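Local coordinates for carboxylesterase (Alcaligenes sp., PDB 2WKW), which probably hydrolyses carboxylic esters, as an esterase of the alpha/beta-hydrolase fold, at residues I144-P149 and N296-M301. Residues are numbered along the deposited sequence; the frame is centred on the assembly and turned at random.
With W22 ([(2S)-4-methyl-3-oxo-2,3,4,5-tetrahydro-1H-1,4-benzodiazepin-2-yl]acetic acid), chain C.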
ATOM      1  N   ILE A 144      -2.845  23.852   4.913  1.00 20.88           N
ATOM      2  CA  ILE A 144      -4.001  22.996   5.225  1.00 22.11           C
ATOM      3  C   ILE A 144      -3.736  22.159   6.484  1.00 20.32           C
ATOM      4  O   ILE A 144      -4.649  21.929   7.294  1.00 20.92           O
ATOM      5  CB  ILE A 144      -4.401  22.118   4.008  1.00 25.02           C
ATOM      6  CG1 ILE A 144      -4.924  23.027   2.872  1.00 25.47           C
ATOM      7  CG2 ILE A 144      -5.435  21.095   4.401  1.00 18.38           C
ATOM      8  CD1 ILE A 144      -4.904  22.392   1.475  1.00 32.68           C
ATOM      9  N   PHE A 145      -2.483  21.731   6.658  1.00 17.43           N
ATOM     10  CA  PHE A 145      -2.102  20.929   7.834  1.00 18.43           C
ATOM     11  C   PHE A 145      -1.944  21.818   9.074  1.00 18.26           C
ATOM     12  O   PHE A 145      -1.840  21.306  10.193  1.00 16.68           O
ATOM     13  CB  PHE A 145      -0.786  20.176   7.598  1.00 17.53           C
ATOM     14  CG  PHE A 145      -0.879  18.997   6.635  1.00 20.21           C
ATOM     15  CD1 PHE A 145      -2.030  18.221   6.541  1.00 18.98           C
ATOM     16  CD2 PHE A 145       0.232  18.623   5.876  1.00 22.34           C
ATOM     17  CE1 PHE A 145      -2.068  17.108   5.684  1.00 22.04           C
ATOM     18  CE2 PHE A 145       0.192  17.510   5.017  1.00 19.54           C
ATOM     19  CZ  PHE A 145      -0.956  16.758   4.927  1.00 18.24           C
ATOM     20  N   ARG A 146      -1.890  23.137   8.854  1.00 17.46           N
ATOM     21  CA  ARG A 146      -1.686  24.147   9.913  1.00 17.65           C
ATOM     22  C   ARG A 146      -0.337  24.002  10.620  1.00 18.78           C
ATOM     23  O   ARG A 146      -0.240  24.170  11.841  1.00 20.88           O
ATOM     24  CB  ARG A 146      -2.851  24.177  10.924  1.00 17.55           C
ATOM     25  CG  ARG A 146      -4.256  24.230  10.282  1.00 17.17           C
ATOM     26  CD  ARG A 146      -5.370  24.592  11.328  1.00 22.22           C
ATOM     27  NE  ARG A 146      -5.305  23.725  12.507  1.00 19.77           N
ATOM     28  CZ  ARG A 146      -5.681  22.443  12.539  1.00 19.86           C
ATOM     29  NH1 ARG A 146      -6.189  21.848  11.457  1.00 20.12           N
ATOM     30  NH2 ARG A 146      -5.544  21.748  13.665  1.00 18.15           N
ATOM     31  N   PHE A 147       0.708  23.687   9.859  1.00 17.94           N
ATOM     32  CA  PHE A 147       2.058  23.712  10.428  1.00 20.12           C
ATOM     33  C   PHE A 147       2.482  25.155  10.751  1.00 21.19           C
ATOM     34  O   PHE A 147       3.351  25.383  11.602  1.00 23.81           O
ATOM     35  CB  PHE A 147       3.077  23.094   9.464  1.00 17.22           C
ATOM     36  CG  PHE A 147       2.850  21.629   9.170  1.00 18.07           C
ATOM     37  CD1 PHE A 147       2.073  20.827  10.017  1.00 14.02           C
ATOM     38  CD2 PHE A 147       3.447  21.044   8.051  1.00 16.99           C
ATOM     39  CE1 PHE A 147       1.875  19.464   9.736  1.00 18.95           C
ATOM     40  CE2 PHE A 147       3.270  19.682   7.769  1.00 20.36           C
ATOM     41  CZ  PHE A 147       2.480  18.889   8.618  1.00 18.05           C
ATOM     42  N   GLY A 148       1.878  26.103  10.037  1.00 21.76           N
ATOM     43  CA  GLY A 148       2.187  27.533  10.127  1.00 20.61           C
ATOM     44  C   GLY A 148       1.286  28.282   9.153  1.00 25.39           C
ATOM     45  O   GLY A 148       0.526  27.644   8.396  1.00 22.29           O
ATOM     46  N   PRO A 149       1.347  29.636   9.154  1.00 26.38           N
ATOM     47  CA  PRO A 149       0.399  30.417   8.338  1.00 23.74           C
ATOM     48  C   PRO A 149       0.611  30.190   6.846  1.00 25.09           C
ATOM     49  O   PRO A 149      -0.359  29.982   6.104  1.00 24.54           O
ATOM     50  CB  PRO A 149       0.706  31.887   8.724  1.00 27.52           C
ATOM     51  CG  PRO A 149       1.571  31.812   9.949  1.00 27.54           C
ATOM     52  CD  PRO A 149       2.298  30.499   9.879  1.00 25.85           C
ATOM     53  N   ASN A 296      -1.050  21.026  18.366  1.00 20.06           N
ATOM     54  CA  ASN A 296      -1.332  19.937  17.424  1.00 21.08           C
ATOM     55  C   ASN A 296      -1.770  20.402  16.054  1.00 19.19           C
ATOM     56  O   ASN A 296      -2.621  21.300  15.931  1.00 19.32           O
ATOM     57  CB  ASN A 296      -2.364  18.953  17.978  1.00 18.20           C
ATOM     58  CG  ASN A 296      -1.763  18.028  19.000  1.00 22.58           C
ATOM     59  OD1 ASN A 296      -1.945  18.225  20.196  1.00 21.15           O
ATOM     60  ND2 ASN A 296      -1.004  17.023  18.537  1.00 19.87           N
ATOM     61  N   SER A 297      -1.204  19.753  15.036  1.00 16.78           N
ATOM     62  CA  SER A 297      -1.502  20.041  13.639  1.00 17.25           C
ATOM     63  C   SER A 297      -2.646  19.138  13.179  1.00 19.40           C
ATOM     64  O   SER A 297      -3.194  18.364  13.978  1.00 18.24           O
ATOM     65  CB  SER A 297      -0.251  19.746  12.795  1.00 15.63           C
ATOM     66  OG  SER A 297      -0.013  18.349  12.733  1.00 14.00           O
ATOM     67  N   HIS A 298      -2.983  19.227  11.888  1.00 18.16           N
ATOM     68  CA  HIS A 298      -4.007  18.373  11.257  1.00 19.14           C
ATOM     69  C   HIS A 298      -3.551  16.908  11.245  1.00 17.08           C
ATOM     70  O   HIS A 298      -4.377  15.976  11.260  1.00 16.35           O
ATOM     71  CB  HIS A 298      -4.282  18.871   9.820  1.00 14.37           C
ATOM     72  CG  HIS A 298      -5.378  18.141   9.116  1.00 18.23           C
ATOM     73  ND1 HIS A 298      -6.640  18.007   9.646  1.00 15.86           N
ATOM     74  CD2 HIS A 298      -5.402  17.502   7.918  1.00 16.76           C
ATOM     75  CE1 HIS A 298      -7.397  17.310   8.816  1.00 17.26           C
ATOM     76  NE2 HIS A 298      -6.670  16.992   7.757  1.00 15.81           N
ATOM     77  N   MET A 299      -2.233  16.719  11.239  1.00 16.54           N
ATOM     78  CA  MET A 299      -1.633  15.387  11.235  1.00 16.51           C
ATOM     79  C   MET A 299      -1.282  14.979  12.661  1.00 17.61           C
ATOM     80  O   MET A 299      -0.150  14.562  12.930  1.00 16.51           O
ATOM     81  CB  MET A 299      -0.368  15.377  10.374  1.00 17.00           C
ATOM     82  CG  MET A 299      -0.632  15.686   8.898  1.00 18.81           C
ATOM     83  SD  MET A 299      -1.770  14.493   8.127  1.00 18.07           S
ATOM     84  CE  MET A 299      -0.751  13.010   8.085  1.00 15.87           C
ATOM     85  N   MET A 300      -2.260  15.086  13.566  1.00 16.86           N
ATOM     86  CA  MET A 300      -2.012  14.925  15.009  1.00 18.68           C
ATOM     87  C   MET A 300      -1.555  13.505  15.383  1.00 18.88           C
ATOM     88  O   MET A 300      -0.856  13.324  16.396  1.00 17.28           O
ATOM     89  CB  MET A 300      -3.247  15.351  15.840  1.00 15.64           C
ATOM     90  CG  MET A 300      -4.469  14.462  15.641  1.00 22.71           C
ATOM     91  SD  MET A 300      -5.882  15.047  16.608  1.00 21.86           S
ATOM     92  CE  MET A 300      -6.227  16.597  15.764  1.00 17.75           C
ATOM     93  N   MET A 301      -1.924  12.517  14.559  1.00 16.89           N
ATOM     94  CA  MET A 301      -1.460  11.133  14.742  1.00 15.81           C
ATOM     95  C   MET A 301       0.038  10.971  14.485  1.00 15.37           C
ATOM     96  O   MET A 301       0.617   9.921  14.821  1.00 16.47           O
ATOM     97  CB  MET A 301      -2.282  10.141  13.892  1.00 14.44           C
ATOM     98  CG  MET A 301      -2.038  10.168  12.345  1.00 14.63           C
ATOM     99  SD  MET A 301      -2.425  11.718  11.483  1.00 18.23           S
ATOM    100  CE  MET A 301      -4.220  11.667  11.528  1.00 15.72           C
TER
HETATM  101  O1  W22 C 577      -8.112  14.958   3.682  1.00 15.74           O
HETATM  102  C9  W22 C 577      -7.492  16.023   3.778  1.00 20.86           C
HETATM  103  C10 W22 C 577      -8.115  17.365   3.425  1.00 21.93           C
HETATM  104  C11 W22 C 577      -9.653  17.316   3.318  1.00 22.78           C
HETATM  105  C12 W22 C 577     -10.202  18.730   3.449  1.00 33.02           C
HETATM  106  O3  W22 C 577      -9.586  19.588   4.124  1.00 27.09           O
HETATM  107  O2  W22 C 577     -11.266  18.999   2.860  1.00 26.57           O
HETATM  108  N1  W22 C 577      -6.224  16.073   4.219  1.00 24.41           N
HETATM  109  C8  W22 C 577      -5.480  14.883   4.632  1.00 24.32           C
HETATM  110  C7  W22 C 577      -5.492  17.324   4.351  1.00 20.27           C
HETATM  111  C4  W22 C 577      -5.222  17.944   2.998  1.00 21.02           C
HETATM  112  C5  W22 C 577      -6.217  18.222   2.042  1.00 22.91           C
HETATM  113  N2  W22 C 577      -7.552  17.946   2.215  1.00 18.14           N
HETATM  114  C3  W22 C 577      -3.884  18.233   2.733  1.00 22.13           C
HETATM  115  C2  W22 C 577      -3.532  18.791   1.523  1.00 17.69           C
HETATM  116  C1  W22 C 577      -4.500  19.072   0.557  1.00 21.51           C
HETATM  117  C6  W22 C 577      -5.843  18.785   0.815  1.00 24.56           C
HETATM  118  O   HOH W   1      -1.460  23.647  14.543  1.00 38.44           O
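His298 N donates to Phe145 O, N...O 2.9 Å, with an N-H...O angle of 173°, and this bond sets the loop 296-301 against the end of helix 138-144. There Arg146, with positive phi, closes a Schellman motif. CG of His298 runs anti to the backbone N (chi1 -176°), which brings the imidazole to the edge of the Phe145 ring; His298 CD2 meets Phe145 CD1 at 3.7 Å, each in the plane of the other's ring. Met299 instead lies over a face of that phenyl: its CG stands 3.8 Å from the Phe145 ring centroid, 15° off the normal, a CH-pi contact. The bend at chi2 turns Met299 SD back to Phe145 CE1 at 3.6 Å in an oblique Met-aromatic contact. In this alpha/beta-hydrolase fold, His298 hydrogen-bonds Ser206 through NE2 and Glu230 through ND1, consistent with a Ser-His-Glu catalytic triad. Glu230 also takes a salt bridge from Arg146, whose NH1 passes 3.9 Å from His298 CB. Phe147 presents its edge to Ser297, CE1 to OG 3.7 Å, while that OG is hydrogen-bonded to Asp303. The benzodiazepine W22 lies against the Phe145 and His298 rings, with C3 3.6 Å from Phe145 CE1 and C7 3.6 Å from His298 CD2.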